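Local coordinates for MdbA protein (Corynebacterium matruchotii ATCC 14266, PDB 6BO0) that acts as a thiol-disulfide oxidoreductase of the DsbA family, probably introducing disulfide bonds into proteins outside the cytoplasm, at residues 13-18 / 112-117; 77-82 / 167-172. One frame throughout, in Å; residues are numbered along the deposited sequence.

Contact 1. Residues 13-18 / 112-117; sequences YNETTA and FRTMLM
Tyr-13 lays one face of its ring over Met-115, and the two side chains cross at about a right angle. The Tyr-13 CB points toward helix 106-118, and with CG turned opposite the carbonyl carbon (chi1 -56°) the ring is delivered onto the helix. CG and CD2 both meet Met-115 CB, which makes a CH-pi contact 3.8 Å from the centroid of the Tyr-13 ring and 13° off its normal. Tyr-13 CE2, under the same face, lies 3.7 Å from Met-115 CG, while Thr-114 CG2 comes in obliquely, 3.8 Å from Tyr-13 CD1. Farther out, CE1 and CZ pass over Met-115 CA. Tyrosine suits the place because its ring packs on methyl and methylene groups while its OH hydrogen-bonds to Glu-119. Met-115 then bends at chi2 and chi3 and leads away, bringing its CE over the face of Phe-112. Thr-114 turns its methyl to the tyrosine and its OG1 to the carbonyl of Trp-110 one turn earlier. The loop after helix 9-12 is thus laid on helix 106-118, whose other sides pack against helices 51-68 and 89-103.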
loop_
_atom_site.group_PDB
_atom_site.type_symbol
_atom_site.label_atom_id
_atom_site.label_comp_id
_atom_site.label_asym_id
_atom_site.label_seq_id
_atom_site.Cartn_x
_atom_site.Cartn_y
_atom_site.Cartn_z
ATOM N N TYR A 13 15.079 -3.305 -1.354
ATOM C CA TYR A 13 13.969 -2.412 -1.111
ATOM C C TYR A 13 14.434 -1.281 -0.210
ATOM O O TYR A 13 14.150 -1.255 0.981
ATOM C CB TYR A 13 12.801 -3.210 -0.515
ATOM C CG TYR A 13 12.406 -4.366 -1.417
ATOM C CD1 TYR A 13 11.793 -4.142 -2.637
ATOM C CD2 TYR A 13 12.665 -5.675 -1.049
ATOM C CE1 TYR A 13 11.471 -5.190 -3.487
ATOM C CE2 TYR A 13 12.329 -6.724 -1.878
ATOM C CZ TYR A 13 11.731 -6.478 -3.098
ATOM O OH TYR A 13 11.410 -7.533 -3.923
ATOM N N ASN A 14 15.165 -0.346 -0.819
ATOM C CA ASN A 14 15.871 0.669 -0.068
ATOM C C ASN A 14 15.846 2.024 -0.726
ATOM O O ASN A 14 16.825 2.765 -0.697
ATOM C CB ASN A 14 17.317 0.240 0.174
ATOM C CG ASN A 14 17.978 1.038 1.271
ATOM O OD1 ASN A 14 17.389 1.299 2.330
ATOM N ND2 ASN A 14 19.208 1.436 1.023
ATOM N N GLU A 15 14.709 2.354 -1.300
ATOM C CA GLU A 15 14.522 3.669 -1.871
ATOM C C GLU A 15 14.370 4.732 -0.815
ATOM O O GLU A 15 13.930 4.451 0.304
ATOM C CB GLU A 15 13.275 3.677 -2.701
ATOM C CG GLU A 15 13.379 2.833 -3.936
ATOM C CD GLU A 15 12.146 3.025 -4.766
ATOM O OE1 GLU A 15 12.072 4.080 -5.423
ATOM O OE2 GLU A 15 11.237 2.161 -4.687
ATOM N N THR A 16 14.775 5.950 -1.170
ATOM C CA THR A 16 14.547 7.102 -0.334
ATOM C C THR A 16 13.266 7.754 -0.746
ATOM O O THR A 16 12.852 7.640 -1.914
ATOM C CB THR A 16 15.639 8.133 -0.529
ATOM O OG1 THR A 16 15.729 8.438 -1.931
ATOM C CG2 THR A 16 16.957 7.586 0.002
ATOM N N THR A 17 12.602 8.398 0.195
ATOM C CA THR A 17 11.362 9.102 -0.081
ATOM C C THR A 17 11.461 10.522 0.426
ATOM O O THR A 17 12.258 10.833 1.331
ATOM C CB THR A 17 10.172 8.399 0.592
ATOM O OG1 THR A 17 10.410 8.277 1.990
ATOM C CG2 THR A 17 9.971 6.967 0.017
ATOM N N ALA A 18 10.692 11.403 -0.199
ATOM C CA ALA A 18 10.574 12.814 0.228
ATOM C C ALA A 18 9.094 13.166 0.223
ATOM O O ALA A 18 8.657 14.082 -0.475
ATOM C CB ALA A 18 11.379 13.764 -0.655
ATOM N N PHE A 112 8.297 -1.261 2.116
ATOM C CA PHE A 112 7.548 -2.446 2.520
ATOM C C PHE A 112 6.435 -2.753 1.521
ATOM O O PHE A 112 6.236 -3.910 1.148
ATOM C CB PHE A 112 7.008 -2.263 3.930
ATOM C CG PHE A 112 6.517 -3.527 4.575
ATOM C CD1 PHE A 112 7.391 -4.375 5.206
ATOM C CD2 PHE A 112 5.174 -3.853 4.572
ATOM C CE1 PHE A 112 6.948 -5.528 5.830
ATOM C CE2 PHE A 112 4.717 -4.988 5.231
ATOM C CZ PHE A 112 5.622 -5.824 5.840
ATOM N N ARG A 113 5.735 -1.716 1.073
ATOM C CA ARG A 113 4.692 -1.912 0.059
ATOM C C ARG A 113 5.292 -2.469 -1.225
ATOM O O ARG A 113 4.733 -3.390 -1.835
ATOM C CB ARG A 113 3.938 -0.607 -0.198
ATOM C CG ARG A 113 2.963 -0.676 -1.350
ATOM C CD ARG A 113 2.145 0.581 -1.513
ATOM N NE ARG A 113 1.311 0.513 -2.717
ATOM C CZ ARG A 113 1.708 0.836 -3.942
ATOM N NH1 ARG A 113 2.915 1.316 -4.167
ATOM N NH2 ARG A 113 0.883 0.646 -4.962
ATOM N N THR A 114 6.405 -1.897 -1.659
ATOM C CA THR A 114 7.084 -2.394 -2.857
ATOM C C THR A 114 7.457 -3.864 -2.696
ATOM O O THR A 114 7.249 -4.682 -3.600
ATOM C CB THR A 114 8.313 -1.564 -3.198
ATOM O OG1 THR A 114 7.910 -0.216 -3.457
ATOM C CG2 THR A 114 9.050 -2.135 -4.417
ATOM N N MET A 115 8.028 -4.199 -1.551
ATOM C CA MET A 115 8.401 -5.568 -1.282
ATOM C C MET A 115 7.196 -6.500 -1.357
ATOM O O MET A 115 7.249 -7.547 -1.984
ATOM C CB MET A 115 9.128 -5.632 0.067
ATOM C CG MET A 115 9.526 -7.022 0.522
ATOM S SD MET A 115 8.229 -8.018 1.236
ATOM C CE MET A 115 7.847 -7.095 2.729
ATOM N N LEU A 116 6.095 -6.123 -0.709
ATOM C CA LEU A 116 4.927 -7.019 -0.694
ATOM C C LEU A 116 4.401 -7.263 -2.093
ATOM O O LEU A 116 3.995 -8.380 -2.431
ATOM C CB LEU A 116 3.806 -6.433 0.150
ATOM C CG LEU A 116 3.992 -6.410 1.678
ATOM C CD1 LEU A 116 2.842 -5.647 2.298
ATOM C CD2 LEU A 116 4.073 -7.798 2.244
ATOM N N MET A 117 4.359 -6.221 -2.920
ATOM C CA MET A 117 3.875 -6.376 -4.286
ATOM C C MET A 117 4.871 -7.155 -5.138
ATOM O O MET A 117 4.467 -8.008 -5.939
ATOM C CB MET A 117 3.579 -5.003 -4.899
ATOM C CG MET A 117 2.363 -4.331 -4.301
ATOM S SD MET A 117 0.855 -5.317 -4.540
ATOM C CE MET A 117 -0.404 -4.100 -4.088
#

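Contact 2. Residues 77-82 / 167-172; sequences RTMNFL and KKLEKD
Lys-168 stretches its aliphatic chain across the guanidinium of Arg-77, with CD 3.7 Å above the centre of that flat group and CE over the same face, 3.6 Å from Arg-77 NH2. Lysine suits this position because its methylenes can lie on a planar cation while its charge is carried past it. Extended as far as CE, the chain bends at chi4 (54°) and turns NZ back to its own helix, where it forms a salt bridge with Asp-172 OD2 at 2.8 Å, using the syn lone pair of the carboxylate. The two like charges remain near, Lys-168 NZ being 4.7 Å from Arg-77 NH2, and their repulsion is probably eased because each cation has its own acid, Asp-172 for Lys-168 and Asp-42 for Arg-77 NE. Arg-77 NH1 is also hydrogen-bonded to Asn-165, so two partners help to fix the turn of the guanidinium that Lys-168 overlies. In the thioredoxin fold seen here, strand 72-78 runs parallel to strand 39-45 in the central sheet, and this contact is part of the packing of helix 155-172 on the sheet. Beside the charged pair lies an apolar one: Met-79 CE meets Leu-169 CD2 at 3.9 Å, and SD is almost as near, the two side chains crossing at about a right angle. In this conformer of Met-79, one of two, the flexible thioether is bent at chi3 (-57°), which puts its end against the branched leucine. Tyr-44 of strand 39-45 touches Arg-77, Met-79, Lys-168 and Leu-169 alike.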
loop_
_atom_site.group_PDB
_atom_site.type_symbol
_atom_site.label_atom_id
_atom_site.label_comp_id
_atom_site.label_asym_id
_atom_site.label_seq_id
_atom_site.Cartn_x
_atom_site.Cartn_y
_atom_site.Cartn_z
ATOM N N ARG A 77 -5.687 2.795 -1.011
ATOM C CA ARG A 77 -6.928 2.277 -0.450
ATOM C C ARG A 77 -6.922 0.753 -0.542
ATOM O O ARG A 77 -7.355 0.153 -1.506
ATOM C CB ARG A 77 -8.116 2.914 -1.173
ATOM C CG ARG A 77 -8.236 4.394 -0.873
ATOM C CD ARG A 77 -9.522 4.998 -1.389
ATOM N NE ARG A 77 -9.658 6.422 -1.061
ATOM C CZ ARG A 77 -10.003 6.899 0.114
ATOM N NH1 ARG A 77 -10.283 6.073 1.118
ATOM N NH2 ARG A 77 -10.087 8.205 0.297
ATOM N N THR A 78 -6.383 0.148 0.512
ATOM C CA THR A 78 -6.196 -1.283 0.546
ATOM C C THR A 78 -7.506 -2.002 0.793
ATOM O O THR A 78 -8.327 -1.544 1.577
ATOM C CB THR A 78 -5.169 -1.662 1.615
ATOM O OG1 THR A 78 -4.048 -0.789 1.518
ATOM C CG2 THR A 78 -4.703 -3.127 1.476
ATOM N N MET A 79 -7.654 -3.136 0.097
ATOM C CA MET A 79 -8.811 -4.016 0.185
ATOM C C MET A 79 -8.343 -5.440 0.476
ATOM O O MET A 79 -7.147 -5.739 0.445
ATOM C CB MET A 79 -9.654 -3.939 -1.100
ATOM C CG MET A 79 -10.251 -2.526 -1.301
ATOM S SD MET A 79 -11.473 -2.387 -2.583
ATOM C CE MET A 79 -10.442 -2.973 -3.825
ATOM N N ASN A 80 -9.304 -6.310 0.785
ATOM C CA ASN A 80 -8.963 -7.681 1.159
ATOM C C ASN A 80 -9.885 -8.732 0.595
ATOM O O ASN A 80 -9.949 -9.846 1.116
ATOM C CB ASN A 80 -8.901 -7.806 2.687
ATOM C CG ASN A 80 -10.260 -7.615 3.320
ATOM O OD1 ASN A 80 -11.242 -7.464 2.598
ATOM N ND2 ASN A 80 -10.334 -7.610 4.645
ATOM N N PHE A 81 -10.535 -8.435 -0.520
ATOM C CA PHE A 81 -11.475 -9.396 -1.118
ATOM C C PHE A 81 -10.851 -10.718 -1.554
ATOM O O PHE A 81 -11.532 -11.744 -1.576
ATOM C CB PHE A 81 -12.210 -8.776 -2.322
ATOM C CG PHE A 81 -13.439 -7.966 -1.959
ATOM C CD1 PHE A 81 -13.557 -7.315 -0.733
ATOM C CD2 PHE A 81 -14.485 -7.843 -2.875
ATOM C CE1 PHE A 81 -14.706 -6.593 -0.417
ATOM C CE2 PHE A 81 -15.622 -7.119 -2.567
ATOM C CZ PHE A 81 -15.736 -6.493 -1.340
ATOM N N LEU A 82 -9.557 -10.710 -1.878
ATOM C CA LEU A 82 -8.948 -11.975 -2.313
ATOM C C LEU A 82 -8.861 -12.988 -1.184
ATOM O O LEU A 82 -8.626 -14.174 -1.451
ATOM C CB LEU A 82 -7.596 -11.735 -2.967
ATOM C CG LEU A 82 -7.700 -11.507 -4.483
ATOM C CD1 LEU A 82 -8.446 -10.223 -4.840
ATOM C CD2 LEU A 82 -6.336 -11.562 -5.132
ATOM N N LYS A 167 -16.547 -0.234 0.235
ATOM C CA LYS A 167 -17.800 0.534 0.207
ATOM C C LYS A 167 -17.630 1.806 -0.623
ATOM O O LYS A 167 -18.507 2.166 -1.411
ATOM C CB LYS A 167 -18.227 0.882 1.625
ATOM C CG LYS A 167 -18.753 -0.319 2.400
ATOM C CD LYS A 167 -19.001 -0.018 3.871
ATOM C CE LYS A 167 -19.269 -1.318 4.621
ATOM N NZ LYS A 167 -19.488 -1.141 6.081
ATOM N N LYS A 168 -16.509 2.502 -0.444
ATOM C CA LYS A 168 -16.239 3.708 -1.212
ATOM C C LYS A 168 -16.109 3.398 -2.698
ATOM O O LYS A 168 -16.621 4.131 -3.542
ATOM C CB LYS A 168 -14.986 4.421 -0.692
ATOM C CG LYS A 168 -14.735 5.755 -1.372
ATOM C CD LYS A 168 -13.560 6.514 -0.772
ATOM C CE LYS A 168 -13.182 7.753 -1.564
ATOM N NZ LYS A 168 -14.324 8.667 -1.793
ATOM N N LEU A 169 -15.407 2.323 -3.038
ATOM C CA LEU A 169 -15.236 1.961 -4.426
ATOM C C LEU A 169 -16.578 1.672 -5.079
ATOM O O LEU A 169 -16.834 2.098 -6.205
ATOM C CB LEU A 169 -14.299 0.748 -4.529
ATOM C CG LEU A 169 -14.076 0.199 -5.933
ATOM C CD1 LEU A 169 -13.575 1.278 -6.887
ATOM C CD2 LEU A 169 -13.125 -0.980 -5.908
ATOM N N GLU A 170 -17.434 0.937 -4.376
ATOM C CA GLU A 170 -18.744 0.602 -4.905
ATOM C C GLU A 170 -19.556 1.866 -5.175
ATOM O O GLU A 170 -20.213 1.975 -6.211
ATOM C CB GLU A 170 -19.461 -0.336 -3.935
ATOM C CG GLU A 170 -20.790 -0.861 -4.460
ATOM C CD GLU A 170 -21.336 -2.010 -3.632
ATOM O OE1 GLU A 170 -21.260 -1.941 -2.389
ATOM O OE2 GLU A 170 -21.846 -2.979 -4.231
ATOM N N LYS A 171 -19.490 2.830 -4.259
ATOM C CA LYS A 171 -20.252 4.076 -4.387
ATOM C C LYS A 171 -19.705 4.983 -5.495
ATOM O O LYS A 171 -20.476 5.634 -6.190
ATOM C CB LYS A 171 -20.196 4.830 -3.053
ATOM C CG LYS A 171 -21.000 6.117 -2.945
ATOM C CD LYS A 171 -20.911 6.647 -1.517
ATOM C CE LYS A 171 -21.041 8.158 -1.432
ATOM N NZ LYS A 171 -20.694 8.646 -0.066
ATOM N N ASP A 172 -18.383 5.063 -5.626
ATOM C CA ASP A 172 -17.743 6.067 -6.485
ATOM C C ASP A 172 -17.517 5.592 -7.902
ATOM O O ASP A 172 -17.362 6.401 -8.821
ATOM C CB ASP A 172 -16.372 6.428 -5.929
ATOM C CG ASP A 172 -16.428 7.298 -4.688
ATOM O OD1 ASP A 172 -17.529 7.671 -4.220
ATOM O OD2 ASP A 172 -15.331 7.619 -4.185
#

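In the fold
Contact 1 and contact 2 lie on opposite sides of the chain's centre, their own centres 23 Å apart and their nearest atoms about 7 Å apart, without touching. Glu-45, in strand 39-45, connects them: its side chain forms a salt bridge with Arg-113 of contact 1, while its backbone is hydrogen-bonded to those of Arg-77 and Met-79 in contact 2. The same strand leads to the CXXC motif, probably the redox site here as in other thioredoxin-fold oxidoreductases, with Cys-49, seen as S-hydroxycysteine, and Cys-52. The segments, though not the touching residues, border this region: Met-117, on the helix of contact 1, touches Cys-52, and Leu-82, past the strand of contact 2, touches Ser-48.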